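PDB 7D6V: succinate dehydrogenase subunit A from Mycolicibacterium smegmatis, which probably oxidises succinate to fumarate as the FAD-carrying flavoprotein subunit of a membrane-bound succinate dehydrogenase, handing the electrons on toward quinone. Local coordinates for residues 64-67 against 68-71; 148-151 against 152-156; 444-447 against 448-452; 456-459 against 460-463; 483-486 against 487-491. All coordinates share one frame; numbering follows the deposited sequence.

Interaction 1 of 5, residues 64-67 against 68-71; sequences KDSW and QVHF
W67 and Q68 stack at the first turn of helix 67-76, the indole lying under the side-chain amide of its neighbour. The two planes are only 16° apart, and Q68 CD sits 3.5 Å above the indole plane, displaced toward the rim on the pyrrole side, where it comes 3.6 Å from W67 NE1. The preceding methylene closes over the other half of the ring system: Q68 CG stands 3.9 Å from the centroid of the W67 six-membered ring, nearly on its normal, a CH-pi contact. W67 CG takes the position between backbone N and carbonyl carbon (chi1 74°), which turns the indole over the backbone N of Q68, its six-membered ring toward F71; the bend of Q68 at chi2 (96°) lays the amide flat. Apolar contact adds W67 CE3, which approaches F71 CB obliquely one turn on. Separately, the V69 CG2 methyl lies beside OG of S66, the N-cap residue. Among the polar contacts, two backbone bonds open the helix, H70 N to S66 O and F71 N to W67 O (2.9 Å). Ahead of them the carboxylate of D65 reaches forward to accept from S66 N (2.9 Å, OD1 met from above its plane); the same oxygen forms a salt bridge with R128 and lies against V69 CB. At the far end of the turn H70 NE2 is hydrogen-bonded to N427. The turn thus joins the loop following strand 54-55 to helix 67-76, with W67 and F71 both packed against helix 84-102.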
# COMPACT_ATOMS: atom_id res chain seq x y z
N LYS A 64 -29.16 -6.59 16.52
CA LYS A 64 -29.11 -7.09 17.88
C LYS A 64 -27.81 -6.72 18.59
O LYS A 64 -27.70 -6.94 19.80
CB LYS A 64 -29.27 -8.61 17.90
CG LYS A 64 -30.72 -9.08 17.96
CD LYS A 64 -30.80 -10.57 18.20
CE LYS A 64 -29.89 -11.33 17.25
NZ LYS A 64 -29.69 -12.74 17.67
N ASP A 65 -26.84 -6.17 17.87
CA ASP A 65 -25.60 -5.74 18.48
C ASP A 65 -25.81 -4.50 19.34
O ASP A 65 -26.74 -3.72 19.13
CB ASP A 65 -24.55 -5.46 17.41
CG ASP A 65 -23.14 -5.71 17.90
OD1 ASP A 65 -22.98 -6.07 19.08
OD2 ASP A 65 -22.20 -5.53 17.10
N SER A 66 -24.93 -4.33 20.32
CA SER A 66 -24.94 -3.17 21.19
C SER A 66 -23.54 -2.99 21.74
O SER A 66 -22.67 -3.84 21.56
CB SER A 66 -25.97 -3.31 22.31
OG SER A 66 -25.80 -4.52 23.02
N TRP A 67 -23.32 -1.86 22.42
CA TRP A 67 -22.02 -1.66 23.06
C TRP A 67 -21.84 -2.57 24.26
O TRP A 67 -20.70 -2.86 24.62
CB TRP A 67 -21.84 -0.18 23.45
CG TRP A 67 -22.64 0.27 24.64
CD1 TRP A 67 -23.82 0.95 24.61
CD2 TRP A 67 -22.30 0.11 26.02
NE1 TRP A 67 -24.25 1.20 25.89
CE2 TRP A 67 -23.33 0.70 26.77
CE3 TRP A 67 -21.23 -0.48 26.69
CZ2 TRP A 67 -23.33 0.71 28.17
CZ3 TRP A 67 -21.23 -0.47 28.07
CH2 TRP A 67 -22.27 0.12 28.79
N GLN A 68 -22.93 -3.03 24.88
CA GLN A 68 -22.81 -4.00 25.96
C GLN A 68 -22.26 -5.33 25.46
O GLN A 68 -21.41 -5.94 26.12
CB GLN A 68 -24.18 -4.20 26.62
CG GLN A 68 -24.64 -3.05 27.48
CD GLN A 68 -25.55 -2.09 26.74
OE1 GLN A 68 -25.56 -2.04 25.51
NE2 GLN A 68 -26.33 -1.33 27.49
N VAL A 69 -22.73 -5.79 24.30
CA VAL A 69 -22.24 -7.04 23.74
C VAL A 69 -20.76 -6.93 23.38
O VAL A 69 -19.97 -7.83 23.66
CB VAL A 69 -23.10 -7.45 22.53
CG1 VAL A 69 -22.57 -8.73 21.91
CG2 VAL A 69 -24.54 -7.62 22.94
N HIS A 70 -20.38 -5.82 22.74
CA HIS A 70 -18.98 -5.60 22.40
C HIS A 70 -18.11 -5.50 23.64
O HIS A 70 -16.99 -6.02 23.67
CB HIS A 70 -18.86 -4.33 21.55
CG HIS A 70 -17.54 -4.17 20.88
ND1 HIS A 70 -17.29 -3.16 19.97
CD2 HIS A 70 -16.39 -4.88 20.97
CE1 HIS A 70 -16.04 -3.26 19.54
NE2 HIS A 70 -15.48 -4.29 20.13
N PHE A 71 -18.62 -4.84 24.69
CA PHE A 71 -17.88 -4.74 25.94
C PHE A 71 -17.66 -6.12 26.56
O PHE A 71 -16.56 -6.43 27.02
CB PHE A 71 -18.64 -3.83 26.91
CG PHE A 71 -18.11 -3.85 28.31
CD1 PHE A 71 -16.90 -3.26 28.62
CD2 PHE A 71 -18.84 -4.44 29.32
CE1 PHE A 71 -16.42 -3.27 29.91
CE2 PHE A 71 -18.36 -4.46 30.61
CZ PHE A 71 -17.15 -3.87 30.90

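Interaction 2 of 5, residues 148-151 against 152-156; sequences IVSL and QQEDK
Q152 folds its side chain back over the preceding turn, its CG lying over the carbonyl oxygens of I148 and V149 and its amide nitrogen NE2 reaching V149 CG2 at 3.8 Å. The fold-back follows from chi1 of 42°, which sets CG between the backbone N and the carbonyl carbon; beyond CG the chain is extended and runs back along the helix toward V149. Q153 starts from a different torsion, with CG anti to the carbonyl carbon (chi1 -78°), and slants past the other methyl of V149, NE2 standing 4.0 Å from CG1. The valine is therefore met by two glutamine amides, one at each methyl. This is regular alpha-helix within helix 136-159 of the FAD-binding domain: the amides of Q152, Q153, E154 and D155 each bond to the carbonyl four residues earlier, D155 N to L151 O for example at 2.9 Å. Farther round the helix, L151 and E154 lie side by side and point the same way, so that L151 CD2 touches E154 OE2 at 3.6 Å. The same carboxylate oxygen lies 3.6 Å from S150 OG. One side of the turn belongs to the subunit boundary: the Q153 amide is hydrogen-bonded through NE2 to I115 O and through OE1 to S117 OG of the iron-sulfur subunit, and V149 packs on A112 of that chain. Elsewhere on the helix, I148 and L151 rest on helix 18-30, and D155 forms a salt bridge with R28 of that helix.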
# COMPACT_ATOMS: atom_id res chain seq x y z
N ILE A 148 -5.52 15.54 7.47
CA ILE A 148 -4.51 16.49 7.90
C ILE A 148 -4.20 17.49 6.79
O ILE A 148 -4.09 18.70 7.02
CB ILE A 148 -3.23 15.75 8.35
CG1 ILE A 148 -3.53 14.81 9.51
CG2 ILE A 148 -2.14 16.75 8.73
CD1 ILE A 148 -3.61 15.48 10.84
N VAL A 149 -4.04 16.99 5.56
CA VAL A 149 -3.73 17.87 4.44
C VAL A 149 -4.87 18.85 4.19
O VAL A 149 -4.65 20.02 3.89
CB VAL A 149 -3.39 17.04 3.19
CG1 VAL A 149 -3.35 17.92 1.96
CG2 VAL A 149 -2.07 16.32 3.38
N SER A 150 -6.11 18.38 4.32
CA SER A 150 -7.27 19.26 4.18
C SER A 150 -7.26 20.35 5.25
O SER A 150 -7.55 21.52 4.96
CB SER A 150 -8.55 18.44 4.27
OG SER A 150 -9.70 19.26 4.17
N LEU A 151 -6.94 19.98 6.49
CA LEU A 151 -6.91 20.96 7.57
C LEU A 151 -5.85 22.02 7.32
O LEU A 151 -6.08 23.21 7.56
CB LEU A 151 -6.69 20.26 8.90
CG LEU A 151 -7.88 19.46 9.42
CD1 LEU A 151 -7.51 18.67 10.66
CD2 LEU A 151 -9.05 20.38 9.70
N GLN A 152 -4.68 21.62 6.82
CA GLN A 152 -3.69 22.65 6.53
C GLN A 152 -4.00 23.44 5.27
O GLN A 152 -3.54 24.57 5.15
CB GLN A 152 -2.28 22.06 6.46
CG GLN A 152 -2.10 20.76 5.75
CD GLN A 152 -0.77 20.13 6.08
OE1 GLN A 152 -0.10 20.52 7.02
NE2 GLN A 152 -0.37 19.13 5.29
N GLN A 153 -4.79 22.89 4.34
CA GLN A 153 -5.32 23.72 3.26
C GLN A 153 -6.25 24.80 3.79
O GLN A 153 -6.20 25.96 3.34
CB GLN A 153 -6.05 22.85 2.23
CG GLN A 153 -5.13 22.11 1.29
CD GLN A 153 -5.84 21.01 0.53
OE1 GLN A 153 -6.96 20.63 0.87
NE2 GLN A 153 -5.20 20.50 -0.51
N GLU A 154 -7.10 24.45 4.76
CA GLU A 154 -7.93 25.46 5.41
C GLU A 154 -7.07 26.50 6.13
O GLU A 154 -7.38 27.70 6.11
CB GLU A 154 -8.90 24.80 6.40
CG GLU A 154 -9.78 23.73 5.80
CD GLU A 154 -10.49 22.91 6.86
OE1 GLU A 154 -10.94 23.49 7.86
OE2 GLU A 154 -10.59 21.67 6.69
N ASP A 155 -6.00 26.05 6.79
CA ASP A 155 -5.09 26.98 7.44
C ASP A 155 -4.43 27.91 6.43
O ASP A 155 -4.23 29.09 6.70
CB ASP A 155 -4.02 26.21 8.22
CG ASP A 155 -4.58 25.53 9.45
OD1 ASP A 155 -5.60 26.01 9.99
OD2 ASP A 155 -3.99 24.52 9.89
N LYS A 156 -4.07 27.38 5.26
CA LYS A 156 -3.52 28.22 4.20
C LYS A 156 -4.51 29.28 3.76
O LYS A 156 -4.15 30.45 3.60
CB LYS A 156 -3.11 27.35 3.02
CG LYS A 156 -2.70 28.13 1.79
CD LYS A 156 -1.37 28.82 1.98
CE LYS A 156 -0.75 29.18 0.64
NZ LYS A 156 0.61 29.76 0.81

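Interaction 3 of 5, residues 444-447 against 448-452; sequences ADYV and RALPD
A449 N makes the shortest bond across this helix end, 2.9 Å to D445 O, and has a second, weak bond to Y446 O at 3.3 Å. One residue earlier, R448 N still bonds to A444 O in the ordinary helical manner. After A449 leaves helical backbone angles, L450 N makes a weak bond to V447 O at 3.5 Å. The chain now departs from the helix axis, yet the L450 side chain turns back toward it: CB lies by V447 O, and the CD1 methyl meets the phenol end of Y446 obliquely, 4.0 Å from CZ. Y446 has its CG anti to the backbone N (chi1 174°), which carries the ring outward from the helix flank, where L450 comes to meet its phenol end. On another side of the helix R448 bends at chi2, bringing its guanidinium edge against V447; NH2 lies 3.9 Å from CG1, near the guanidinium plane. V447 and R448 both touch L32, while L450 touches P203. The shift from four-residue bonds to weaker three-residue ones, with an aromatic-leucine contact bridging the exit, is that of an alpha-helix C-terminus at the protein surface, here the end of helix 427-448.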
# COMPACT_ATOMS: atom_id res chain seq x y z
N ALA A 444 -5.10 18.86 25.03
CA ALA A 444 -5.65 20.21 24.91
C ALA A 444 -6.15 20.73 26.25
O ALA A 444 -5.91 21.90 26.59
CB ALA A 444 -6.78 20.22 23.87
N ASP A 445 -6.84 19.89 27.02
CA ASP A 445 -7.30 20.31 28.34
C ASP A 445 -6.13 20.65 29.25
O ASP A 445 -6.17 21.65 29.98
CB ASP A 445 -8.15 19.21 28.97
CG ASP A 445 -9.51 19.09 28.33
OD1 ASP A 445 -9.87 19.95 27.50
OD2 ASP A 445 -10.24 18.13 28.67
N TYR A 446 -5.08 19.83 29.24
CA TYR A 446 -3.92 20.09 30.08
C TYR A 446 -3.25 21.40 29.70
O TYR A 446 -2.85 22.17 30.58
CB TYR A 446 -2.94 18.92 29.98
CG TYR A 446 -1.63 19.14 30.70
CD1 TYR A 446 -0.49 19.54 30.01
CD2 TYR A 446 -1.52 18.95 32.07
CE1 TYR A 446 0.70 19.74 30.66
CE2 TYR A 446 -0.33 19.15 32.73
CZ TYR A 446 0.78 19.54 32.02
OH TYR A 446 1.97 19.74 32.68
N VAL A 447 -3.11 21.67 28.41
CA VAL A 447 -2.44 22.89 27.97
C VAL A 447 -3.27 24.12 28.32
O VAL A 447 -2.73 25.14 28.74
CB VAL A 447 -2.13 22.81 26.46
CG1 VAL A 447 -1.67 24.15 25.94
CG2 VAL A 447 -1.07 21.76 26.21
N ARG A 448 -4.59 24.04 28.16
CA ARG A 448 -5.44 25.17 28.55
C ARG A 448 -5.48 25.38 30.05
O ARG A 448 -5.66 26.52 30.50
CB ARG A 448 -6.85 24.99 27.99
CG ARG A 448 -6.90 25.03 26.48
CD ARG A 448 -6.59 26.45 26.03
NE ARG A 448 -6.72 26.66 24.59
CZ ARG A 448 -5.72 26.52 23.72
NH1 ARG A 448 -5.93 26.73 22.43
NH2 ARG A 448 -4.51 26.21 24.16
N ALA A 449 -5.32 24.33 30.85
CA ALA A 449 -5.37 24.45 32.30
C ALA A 449 -4.00 24.73 32.92
O ALA A 449 -3.78 24.40 34.09
CB ALA A 449 -5.98 23.20 32.92
N LEU A 450 -3.09 25.34 32.17
CA LEU A 450 -1.70 25.47 32.59
C LEU A 450 -1.39 26.90 32.97
O LEU A 450 -1.60 27.82 32.16
CB LEU A 450 -0.78 25.01 31.46
CG LEU A 450 0.64 24.60 31.82
CD1 LEU A 450 0.60 23.49 32.85
CD2 LEU A 450 1.37 24.14 30.58
N PRO A 451 -0.91 27.16 34.19
CA PRO A 451 -0.60 28.54 34.59
C PRO A 451 0.57 29.14 33.83
O PRO A 451 0.48 30.24 33.29
CB PRO A 451 -0.29 28.42 36.09
CG PRO A 451 0.13 27.00 36.28
CD PRO A 451 -0.62 26.19 35.27
N ASP A 452 1.69 28.41 33.79
CA ASP A 452 2.87 28.85 33.06
C ASP A 452 3.49 27.66 32.34
O ASP A 452 3.26 26.50 32.70
CB ASP A 452 3.88 29.56 33.98
CG ASP A 452 4.36 28.68 35.13
OD1 ASP A 452 4.55 29.22 36.24
OD2 ASP A 452 4.56 27.46 34.95

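Interaction 4 of 5, residues 456-459 against 460-463; sequences VSEA and AVED
A surface contact at the N-terminus of helix 458-469 joins the N-cap residue S457 to the first helical turn. S457 OG, placed between its backbone N and carbonyl carbon (chi1 68°), points over the turn and lies 3.6 Å from A460 CB. Its carbonyl oxygen lies beside V461 CG2. Helical backbone bonds run from E462 N to E458 O and from D463 N to A459 O, each 2.9 Å. V461 and A460 form the inward side of the turn: V461 packs on F188 and L199, A460 on I178, so the helix start lies across the antiparallel strands 172-179, 184-191 and 197-200. The acidic side chains run along the outer side. E462 extends back over the previous turn, its CG beside E458 O and its OE2 3.7 Å from A459 CA. E458 instead bends at chi2 (-44°), and its OE1 lies 6.0 Å from E462 OE1, the two like charges not in contact; a long, weak ion pair links E458 OE1 to R6. D463 OD1 forms a salt bridge with R466 further along the helix.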
# COMPACT_ATOMS: atom_id res chain seq x y z
N VAL A 456 12.71 24.42 28.89
CA VAL A 456 13.79 23.47 28.66
C VAL A 456 15.10 24.05 29.19
O VAL A 456 15.41 25.23 29.00
CB VAL A 456 13.90 23.12 27.17
CG1 VAL A 456 12.66 22.40 26.70
CG2 VAL A 456 14.13 24.36 26.33
N SER A 457 15.87 23.21 29.88
CA SER A 457 17.18 23.59 30.38
C SER A 457 18.25 23.14 29.39
O SER A 457 18.13 22.11 28.73
CB SER A 457 17.45 22.97 31.75
OG SER A 457 17.57 21.56 31.66
N GLU A 458 19.32 23.94 29.29
CA GLU A 458 20.37 23.65 28.33
C GLU A 458 21.21 22.45 28.75
O GLU A 458 21.76 21.76 27.89
CB GLU A 458 21.25 24.89 28.13
CG GLU A 458 20.49 26.17 27.78
CD GLU A 458 19.39 25.99 26.74
OE1 GLU A 458 19.52 25.12 25.85
OE2 GLU A 458 18.38 26.72 26.81
N ALA A 459 21.32 22.19 30.05
CA ALA A 459 22.10 21.05 30.52
C ALA A 459 21.49 19.73 30.04
O ALA A 459 22.22 18.81 29.66
CB ALA A 459 22.20 21.07 32.04
N ALA A 460 20.16 19.63 30.07
CA ALA A 460 19.51 18.41 29.58
C ALA A 460 19.76 18.21 28.09
O ALA A 460 19.97 17.08 27.63
CB ALA A 460 18.01 18.47 29.87
N VAL A 461 19.73 19.30 27.32
CA VAL A 461 19.99 19.20 25.89
C VAL A 461 21.43 18.78 25.63
O VAL A 461 21.70 17.97 24.73
CB VAL A 461 19.64 20.52 25.19
CG1 VAL A 461 19.68 20.35 23.69
CG2 VAL A 461 18.28 21.00 25.63
N GLU A 462 22.37 19.32 26.40
CA GLU A 462 23.76 18.90 26.26
C GLU A 462 23.94 17.43 26.61
O GLU A 462 24.68 16.71 25.93
CB GLU A 462 24.67 19.77 27.13
CG GLU A 462 24.69 21.23 26.73
CD GLU A 462 25.04 22.14 27.89
OE1 GLU A 462 24.94 23.38 27.73
OE2 GLU A 462 25.42 21.63 28.96
N ASP A 463 23.27 16.97 27.66
CA ASP A 463 23.34 15.56 28.03
C ASP A 463 22.79 14.67 26.92
O ASP A 463 23.39 13.64 26.58
CB ASP A 463 22.57 15.31 29.33
CG ASP A 463 23.40 15.60 30.55
OD1 ASP A 463 24.61 15.27 30.55
OD2 ASP A 463 22.85 16.17 31.52

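Interaction 5 of 5, residues 483-486 against 487-491; sequences TLHA and ELQQS
H485 and Q489, one turn apart on helix 481-495, cross obliquely with the amide of Q489 stacked over one face of the imidazole. The two planes are 26° apart, and the overlap is offset: Q489 CD and NE2 each come within 3.5 Å of H485 NE2, while OE1 sits 3.9 Å above the ring plane toward its rim. The histidine swings forward along the helix because CG is anti to its backbone N (chi1 -177°), whereas Q489 keeps CG beside its own N and runs back, extended, to meet the ring. A shared acceptor holds both groups: K214 O takes hydrogen bonds from H485 NE2 and from Q489 NE2, which fixes the ring and amide together. T483 and E487 behave differently, lying side by side and pointing the same way, with the methyl CG2 touching OE2 at 3.7 Å; E487 also forms a salt bridge with R518. At the next turn the carbonyl of E487 accepts twice from S491, from OG and from the backbone N, both at 3.0 Å and from opposite faces of its plane. Regular four-residue backbone bonds join the segments throughout, such as L488 N to L484 O at 2.9 Å. The helix lies among two others: L484 and L488 pack on L515 of helix 502-518, and L488 and H485 on M543 of helix 532-556.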
# COMPACT_ATOMS: atom_id res chain seq x y z
N THR A 483 25.50 -6.92 15.11
CA THR A 483 25.78 -8.15 15.85
C THR A 483 25.06 -8.15 17.20
O THR A 483 24.44 -9.16 17.58
CB THR A 483 27.29 -8.29 16.05
OG1 THR A 483 27.91 -8.56 14.78
CG2 THR A 483 27.61 -9.43 17.01
N LEU A 484 25.10 -7.03 17.91
CA LEU A 484 24.41 -6.93 19.19
C LEU A 484 22.91 -7.08 19.02
O LEU A 484 22.25 -7.76 19.82
CB LEU A 484 24.73 -5.59 19.86
CG LEU A 484 26.05 -5.43 20.62
CD1 LEU A 484 26.31 -3.96 20.90
CD2 LEU A 484 26.05 -6.21 21.91
N HIS A 485 22.35 -6.45 17.98
CA HIS A 485 20.92 -6.56 17.73
C HIS A 485 20.52 -8.00 17.44
O HIS A 485 19.50 -8.49 17.94
CB HIS A 485 20.53 -5.65 16.57
CG HIS A 485 19.06 -5.64 16.29
ND1 HIS A 485 18.54 -5.44 15.03
CD2 HIS A 485 17.99 -5.80 17.11
CE1 HIS A 485 17.23 -5.47 15.08
NE2 HIS A 485 16.87 -5.69 16.33
N ALA A 486 21.32 -8.70 16.62
CA ALA A 486 21.01 -10.10 16.32
C ALA A 486 21.09 -10.97 17.56
O ALA A 486 20.26 -11.86 17.76
CB ALA A 486 21.97 -10.61 15.24
N GLU A 487 22.09 -10.73 18.42
CA GLU A 487 22.20 -11.52 19.64
C GLU A 487 21.00 -11.28 20.56
O GLU A 487 20.46 -12.22 21.15
CB GLU A 487 23.51 -11.20 20.36
CG GLU A 487 24.73 -11.61 19.58
CD GLU A 487 26.00 -11.55 20.40
OE1 GLU A 487 25.90 -11.33 21.62
OE2 GLU A 487 27.09 -11.73 19.83
N LEU A 488 20.58 -10.02 20.69
CA LEU A 488 19.39 -9.72 21.48
C LEU A 488 18.16 -10.41 20.92
O LEU A 488 17.35 -10.97 21.67
CB LEU A 488 19.16 -8.21 21.55
CG LEU A 488 17.80 -7.80 22.12
CD1 LEU A 488 17.76 -8.02 23.62
CD2 LEU A 488 17.47 -6.36 21.78
N GLN A 489 18.00 -10.37 19.59
CA GLN A 489 16.83 -10.99 18.98
C GLN A 489 16.81 -12.49 19.22
O GLN A 489 15.77 -13.06 19.56
CB GLN A 489 16.82 -10.69 17.48
CG GLN A 489 16.38 -9.28 17.15
CD GLN A 489 16.16 -9.08 15.68
OE1 GLN A 489 17.00 -9.42 14.86
NE2 GLN A 489 15.00 -8.53 15.32
N GLN A 490 17.96 -13.15 19.07
CA GLN A 490 18.03 -14.58 19.31
C GLN A 490 17.72 -14.91 20.77
O GLN A 490 16.96 -15.85 21.05
CB GLN A 490 19.41 -15.12 18.93
CG GLN A 490 19.53 -16.63 18.99
CD GLN A 490 18.66 -17.33 17.96
OE1 GLN A 490 19.02 -17.42 16.79
NE2 GLN A 490 17.51 -17.82 18.39
N SER A 491 18.28 -14.15 21.71
CA SER A 491 18.05 -14.43 23.12
C SER A 491 16.58 -14.25 23.48
O SER A 491 16.00 -15.09 24.20
CB SER A 491 18.93 -13.54 23.98
OG SER A 491 20.30 -13.75 23.68

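The five are separate local contacts, along helices or at their ends, succeeding one another along the chain without touching, apart from the adjoining segments of interactions 3 and 4. Those two, centres 24 Å apart, mark the end of helix 427-448 and the start of helix 458-469. Interactions 2 and 3 lie on the same side of the chain's centre, nearest atoms about 12 Å apart. Interaction 1 is on the opposite side from interactions 4 and 5, its centre 50 Å from that of interaction 4. Three of the contacts come moderately near the cofactor without touching it: side chains H70, I148 and Q489 lie about 10, 12 and 13 Å from FAD. Interaction 2 also meets the iron-sulfur subunit.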